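Local coordinates for protein (R)-S-adenosyl-L-methionine hydrolase (Thermus thermophilus, PDB 2CW5) that hydrolyses S-adenosyl-L-methionine to adenosine and L-methionine, works as a homotrimer, and lacks chlorinase and fluorinase activity, at residues D92-L101 against T162-L170. Residues are numbered along the deposited sequence; the frame is centred on the assembly and turned at random.
Sequences DNGLFTLAWL and TLARLPLAL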
loop_
_atom_site.group_PDB
_atom_site.type_symbol
_atom_site.label_atom_id
_atom_site.label_comp_id
_atom_site.label_asym_id
_atom_site.label_seq_id
_atom_site.Cartn_x
_atom_site.Cartn_y
_atom_site.Cartn_z
ATOM N N ASP C 92 -1.514 19.317 15.535
ATOM C CA ASP C 92 -2.517 19.813 16.466
ATOM C C ASP C 92 -3.627 20.449 15.635
ATOM O O ASP C 92 -3.795 21.672 15.618
ATOM C CB ASP C 92 -1.880 20.842 17.407
ATOM C CG ASP C 92 -2.810 21.280 18.525
ATOM O OD1 ASP C 92 -3.744 20.528 18.873
ATOM O OD2 ASP C 92 -2.589 22.381 19.074
ATOM N N ASN C 93 -4.375 19.605 14.932
ATOM C CA ASN C 93 -5.454 20.072 14.080
ATOM C C ASN C 93 -6.766 19.333 14.321
ATOM O O ASN C 93 -7.671 19.375 13.485
ATOM C CB ASN C 93 -5.050 19.947 12.604
ATOM C CG ASN C 93 -4.705 18.521 12.203
ATOM O OD1 ASN C 93 -4.935 17.569 12.960
ATOM N ND2 ASN C 93 -4.156 18.363 10.995
ATOM N N GLY C 94 -6.866 18.648 15.456
ATOM C CA GLY C 94 -8.094 17.942 15.777
ATOM C C GLY C 94 -8.155 16.502 15.303
ATOM O O GLY C 94 -9.145 15.810 15.540
ATOM N N LEU C 95 -7.103 16.061 14.625
ATOM C CA LEU C 95 -7.011 14.695 14.124
ATOM C C LEU C 95 -7.321 13.660 15.218
ATOM O O LEU C 95 -7.990 12.652 14.967
ATOM C CB LEU C 95 -5.597 14.458 13.581
ATOM C CG LEU C 95 -5.149 13.034 13.227
ATOM C CD1 LEU C 95 -6.085 12.442 12.194
ATOM C CD2 LEU C 95 -3.725 13.068 12.691
ATOM N N PHE C 96 -6.833 13.919 16.427
ATOM C CA PHE C 96 -7.014 13.005 17.558
ATOM C C PHE C 96 -8.291 13.206 18.395
ATOM O O PHE C 96 -8.432 12.591 19.448
ATOM C CB PHE C 96 -5.800 13.109 18.492
ATOM C CG PHE C 96 -4.497 12.664 17.871
ATOM C CD1 PHE C 96 -4.270 11.325 17.578
ATOM C CD2 PHE C 96 -3.488 13.587 17.604
ATOM C CE1 PHE C 96 -3.053 10.901 17.028
ATOM C CE2 PHE C 96 -2.264 13.180 17.055
ATOM C CZ PHE C 96 -2.048 11.830 16.767
ATOM N N THR C 97 -9.212 14.051 17.931
ATOM C CA THR C 97 -10.444 14.353 18.673
ATOM C C THR C 97 -11.215 13.156 19.233
ATOM O O THR C 97 -11.523 13.103 20.431
ATOM C CB THR C 97 -11.419 15.185 17.810
ATOM O OG1 THR C 97 -10.794 16.420 17.439
ATOM C CG2 THR C 97 -12.687 15.494 18.590
ATOM N N LEU C 98 -11.541 12.204 18.369
ATOM C CA LEU C 98 -12.292 11.027 18.795
ATOM C C LEU C 98 -11.464 10.113 19.695
ATOM O O LEU C 98 -11.965 9.594 20.696
ATOM C CB LEU C 98 -12.813 10.282 17.562
ATOM C CG LEU C 98 -13.826 11.116 16.762
ATOM C CD1 LEU C 98 -14.277 10.351 15.531
ATOM C CD2 LEU C 98 -15.032 11.461 17.643
ATOM N N ALA C 99 -10.194 9.921 19.352
ATOM C CA ALA C 99 -9.317 9.094 20.171
ATOM C C ALA C 99 -9.316 9.646 21.593
ATOM O O ALA C 99 -9.345 8.900 22.574
ATOM C CB ALA C 99 -7.896 9.124 19.616
ATOM N N TRP C 100 -9.282 10.971 21.688
ATOM C CA TRP C 100 -9.246 11.636 22.976
ATOM C C TRP C 100 -10.522 11.497 23.800
ATOM O O TRP C 100 -10.519 11.781 24.997
ATOM C CB TRP C 100 -8.846 13.106 22.784
ATOM C CG TRP C 100 -7.391 13.240 22.389
ATOM C CD1 TRP C 100 -6.404 12.309 22.576
ATOM C CD2 TRP C 100 -6.754 14.380 21.801
ATOM N NE1 TRP C 100 -5.199 12.800 22.146
ATOM C CE2 TRP C 100 -5.383 14.069 21.666
ATOM C CE3 TRP C 100 -7.210 15.635 21.374
ATOM C CZ2 TRP C 100 -4.459 14.967 21.122
ATOM C CZ3 TRP C 100 -6.291 16.530 20.832
ATOM C CH2 TRP C 100 -4.929 16.188 20.711
ATOM N N LEU C 101 -11.610 11.054 23.171
ATOM C CA LEU C 101 -12.850 10.827 23.909
ATOM C C LEU C 101 -12.668 9.523 24.678
ATOM O O LEU C 101 -13.273 9.311 25.725
ATOM C CB LEU C 101 -14.046 10.680 22.965
ATOM C CG LEU C 101 -14.578 11.945 22.295
ATOM C CD1 LEU C 101 -15.702 11.577 21.332
ATOM C CD2 LEU C 101 -15.077 12.919 23.373
ATOM N N THR C 162 -5.156 23.758 25.404
ATOM C CA THR C 162 -4.858 24.506 24.185
ATOM C C THR C 162 -4.897 23.615 22.939
ATOM O O THR C 162 -4.846 24.113 21.815
ATOM C CB THR C 162 -3.471 25.190 24.254
ATOM O OG1 THR C 162 -2.434 24.200 24.214
ATOM C CG2 THR C 162 -3.344 26.006 25.540
ATOM N N LEU C 163 -4.988 22.302 23.134
ATOM C CA LEU C 163 -5.038 21.377 21.999
ATOM C C LEU C 163 -6.306 21.588 21.175
ATOM O O LEU C 163 -7.372 21.869 21.717
ATOM C CB LEU C 163 -4.962 19.926 22.489
ATOM C CG LEU C 163 -3.624 19.527 23.129
ATOM C CD1 LEU C 163 -3.705 18.102 23.657
ATOM C CD2 LEU C 163 -2.503 19.648 22.099
ATOM N N ALA C 164 -6.185 21.451 19.859
ATOM C CA ALA C 164 -7.323 21.643 18.969
ATOM C C ALA C 164 -8.218 20.410 18.890
ATOM O O ALA C 164 -7.754 19.279 19.012
ATOM C CB ALA C 164 -6.830 22.018 17.580
ATOM N N ARG C 165 -9.511 20.640 18.694
ATOM C CA ARG C 165 -10.469 19.550 18.579
ATOM C C ARG C 165 -11.465 19.890 17.484
ATOM O O ARG C 165 -11.791 21.057 17.277
ATOM C CB ARG C 165 -11.216 19.333 19.906
ATOM C CG ARG C 165 -10.458 18.500 20.956
ATOM C CD ARG C 165 -11.310 18.303 22.213
ATOM N NE ARG C 165 -10.787 17.291 23.138
ATOM C CZ ARG C 165 -9.692 17.429 23.883
ATOM N NH1 ARG C 165 -8.971 18.543 23.828
ATOM N NH2 ARG C 165 -9.320 16.449 24.698
ATOM N N LEU C 166 -11.932 18.875 16.768
ATOM C CA LEU C 166 -12.913 19.100 15.718
ATOM C C LEU C 166 -14.276 19.115 16.400
ATOM O O LEU C 166 -14.436 18.537 17.476
ATOM C CB LEU C 166 -12.880 17.969 14.689
ATOM C CG LEU C 166 -11.581 17.723 13.918
ATOM C CD1 LEU C 166 -11.758 16.509 13.036
ATOM C CD2 LEU C 166 -11.220 18.943 13.085
ATOM N N PRO C 167 -15.272 19.781 15.788
ATOM C CA PRO C 167 -16.632 19.869 16.337
ATOM C C PRO C 167 -17.430 18.580 16.111
ATOM O O PRO C 167 -18.461 18.579 15.429
ATOM C CB PRO C 167 -17.222 21.061 15.583
ATOM C CG PRO C 167 -16.594 20.925 14.236
ATOM C CD PRO C 167 -15.144 20.618 14.578
ATOM N N LEU C 168 -16.948 17.482 16.686
ATOM C CA LEU C 168 -17.606 16.189 16.540
ATOM C C LEU C 168 -18.181 15.733 17.873
ATOM O O LEU C 168 -17.455 15.580 18.852
ATOM C CB LEU C 168 -16.606 15.146 16.037
ATOM C CG LEU C 168 -15.831 15.510 14.768
ATOM C CD1 LEU C 168 -14.764 14.454 14.497
ATOM C CD2 LEU C 168 -16.793 15.627 13.598
ATOM N N ALA C 169 -19.489 15.518 17.913
ATOM C CA ALA C 169 -20.127 15.081 19.142
ATOM C C ALA C 169 -20.913 13.800 18.917
ATOM O O ALA C 169 -21.826 13.761 18.092
ATOM C CB ALA C 169 -21.053 16.173 19.662
ATOM N N LEU C 170 -20.550 12.745 19.636
ATOM C CA LEU C 170 -21.280 11.488 19.514
ATOM C C LEU C 170 -22.491 11.669 20.417
ATOM O O LEU C 170 -22.396 12.306 21.468
ATOM C CB LEU C 170 -20.417 10.317 19.987
ATOM C CG LEU C 170 -19.046 10.260 19.307
ATOM C CD1 LEU C 170 -18.284 9.041 19.809
ATOM C CD2 LEU C 170 -19.219 10.209 17.780
HETATM O O HOH W 1 -5.217 18.621 18.129
HETATM O O HOH W 2 -12.120 14.950 22.262
HETATM O O HOH W 3 -11.433 14.340 25.391
#
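Gly94 and Arg165 bring the two backbones together, their CA atoms 4.0 Å apart, where the type I turn Gly94–Thr97 meets a largely extended but non-strand segment. A side chain on Gly94 would clash with Leu166 CG, and at phi 91° a CB would also press against Asn93 O. The Asn93 side chain neighbours Asp70, probably important for activity. Two nearly straight hydrogen bonds capture amides: Ala164 N meets Asp92 OD1 (2.8 Å) from the syn side, tilted somewhat out of the carboxylate plane, and Leu166 N meets Thr97 OG1 (2.8 Å). Gly94 O accepts from Thr97 N, which closes the turn, and from Thr97 OG1 (2.6 Å), set beside its own backbone N (chi1 -60°). A valine here would probably leave Leu166 N without its acceptor and Gly94 O without its second donor. Trp100 CE3 sits over one face of the Arg165 guanidinium, the planes 44° apart, while waters link Arg165 NE to Thr97 O and NH2 to Trp100 O. Trp100 CH2 packs on Leu163 CD1 (3.7 Å); Leu98 meets Leu168, both touching Leu179. Asp92 OD2 is salt-bridged to Arg78, which probably steadies the carboxylate. Side-chain oxygens, not strand pairing, thus satisfy the Ala164 and Leu166 amides and hold 162-170 against the turn leading into helix 99-102.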